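Local structure of NADP-dependent alcohol dehydrogenase (Entamoeba histolytica, 2OUI) at residues 258-263 with 286-291. The protein catalyses the reversible, NADP-dependent oxidation of alcohols to aldehydes or ketones, as a zinc-containing tetrameric dehydrogenase. The protein carries 1 engineered substitution. Sequence-based numbering, arbitrary orientation.
Sequences PGSDIG and GHKHIH
Ser-260 to Gly-263 and Lys-288 to His-291 run side by side as parallel strands, their axes approaching to 4.6 Å at an angle of 20°, and form the outermost pair, within this chain, at one end of the six-stranded parallel sheet of a Rossmann-type fold, the cofactor-binding fold of this dehydrogenase family. Ser-260 and Ile-262 each donate their N-H and accept at their C=O: His-287 O and His-289 N serve Ser-260, His-289 O and His-291 N serve Ile-262; the Ile-262 N to His-289 O bond measures 2.8 Å. Next to this ladder, Gly-259 N adds a bond to Gly-286 O.

Ile-262 and Lys-288 lie on the face that carries helix 248-255. Ile-262 packs on Ala-252 and Val-253 of that helix, and its CD1 comes 4.3 Å from Ile-290 CG1. The extended chain of Lys-288 runs past Ser-260 and brings CE 3.9 Å from Pro-258 N, while NZ goes on to the carbonyls of Val-253 and Glu-280.

Asp-261 and the rings of His-289 and His-291 share the other face. His-289 slips CD2 to 3.1 Å from Ser-260 O, and its NE2 bonds Tyr-99 of the second subunit. Asp-261 OD2 takes Asn-163 ND2, so both carboxylate oxygens are held. The carboxylate and the His-291 ring are nearly coplanar, 18° apart, and NE2 of His-291 meets the anti lone pair of Asp-261 OD1 at 2.7 Å in a nearly straight bond.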
# COMPACT_ATOMS: atom_id res chain seq x y z
N PRO A 258 6.35 18.53 -0.50
CA PRO A 258 7.05 17.34 -0.96
C PRO A 258 6.56 16.11 -0.20
O PRO A 258 6.07 16.24 0.93
CB PRO A 258 8.51 17.62 -0.57
CG PRO A 258 8.39 18.51 0.65
CD PRO A 258 7.24 19.41 0.29
N GLY A 259 6.64 14.94 -0.82
CA GLY A 259 6.08 13.73 -0.20
C GLY A 259 4.57 13.77 -0.15
O GLY A 259 3.93 13.94 0.93
N SER A 260 3.98 13.64 -1.32
CA SER A 260 2.55 13.95 -1.43
C SER A 260 2.03 13.33 -2.69
O SER A 260 2.79 12.69 -3.44
CB SER A 260 2.39 15.46 -1.53
OG SER A 260 3.03 15.88 -2.72
N ASP A 261 0.73 13.53 -2.94
CA ASP A 261 0.07 12.88 -4.08
C ASP A 261 -0.86 13.87 -4.78
O ASP A 261 -1.58 14.60 -4.12
CB ASP A 261 -0.73 11.67 -3.62
CG ASP A 261 0.16 10.56 -3.10
OD1 ASP A 261 0.61 9.71 -3.90
OD2 ASP A 261 0.40 10.54 -1.87
N ILE A 262 -0.78 13.88 -6.10
CA ILE A 262 -1.71 14.64 -6.96
C ILE A 262 -2.56 13.61 -7.68
O ILE A 262 -2.05 12.78 -8.43
CB ILE A 262 -0.93 15.49 -7.98
CG1 ILE A 262 -0.05 16.50 -7.22
CG2 ILE A 262 -1.89 16.15 -9.00
CD1 ILE A 262 0.95 17.21 -8.07
N GLY A 263 -3.88 13.65 -7.44
CA GLY A 263 -4.78 12.70 -8.09
C GLY A 263 -5.62 13.38 -9.17
O GLY A 263 -6.53 14.15 -8.87
N GLY A 286 11.26 15.29 -5.59
CA GLY A 286 10.47 15.83 -4.46
C GLY A 286 9.40 14.89 -3.92
O GLY A 286 8.64 15.28 -3.03
N HIS A 287 9.34 13.66 -4.43
CA HIS A 287 8.24 12.71 -4.11
C HIS A 287 6.84 13.33 -4.21
O HIS A 287 5.99 13.12 -3.34
CB HIS A 287 8.44 12.05 -2.72
CG HIS A 287 9.57 11.06 -2.66
ND1 HIS A 287 10.85 11.41 -2.28
CD2 HIS A 287 9.61 9.72 -2.88
CE1 HIS A 287 11.63 10.35 -2.29
NE2 HIS A 287 10.89 9.30 -2.62
N LYS A 288 6.63 14.14 -5.24
CA LYS A 288 5.29 14.67 -5.50
C LYS A 288 4.71 13.73 -6.54
O LYS A 288 4.93 13.89 -7.74
CB LYS A 288 5.38 16.13 -6.00
CG LYS A 288 5.95 17.10 -4.94
CD LYS A 288 5.98 18.54 -5.45
CE LYS A 288 6.31 19.49 -4.30
NZ LYS A 288 6.31 20.96 -4.69
N HIS A 289 4.04 12.69 -6.07
CA HIS A 289 3.58 11.62 -6.94
C HIS A 289 2.43 12.12 -7.80
O HIS A 289 1.53 12.79 -7.30
CB HIS A 289 3.14 10.39 -6.12
CG HIS A 289 4.17 9.91 -5.15
ND1 HIS A 289 5.32 9.26 -5.56
CD2 HIS A 289 4.24 9.98 -3.80
CE1 HIS A 289 6.04 8.95 -4.49
NE2 HIS A 289 5.41 9.38 -3.42
N ILE A 290 2.45 11.76 -9.08
CA ILE A 290 1.44 12.28 -10.00
C ILE A 290 0.63 11.11 -10.53
O ILE A 290 1.16 10.20 -11.16
CB ILE A 290 2.07 13.06 -11.18
CG1 ILE A 290 2.81 14.30 -10.66
CG2 ILE A 290 0.98 13.49 -12.20
CD1 ILE A 290 3.76 14.87 -11.69
N HIS A 291 -0.68 11.16 -10.27
CA HIS A 291 -1.56 10.10 -10.66
C HIS A 291 -2.64 10.68 -11.61
O HIS A 291 -3.04 11.87 -11.52
CB HIS A 291 -2.22 9.51 -9.43
CG HIS A 291 -1.27 9.17 -8.31
ND1 HIS A 291 -0.50 8.03 -8.30
CD2 HIS A 291 -1.01 9.81 -7.15
CE1 HIS A 291 0.19 7.99 -7.17
NE2 HIS A 291 -0.10 9.06 -6.46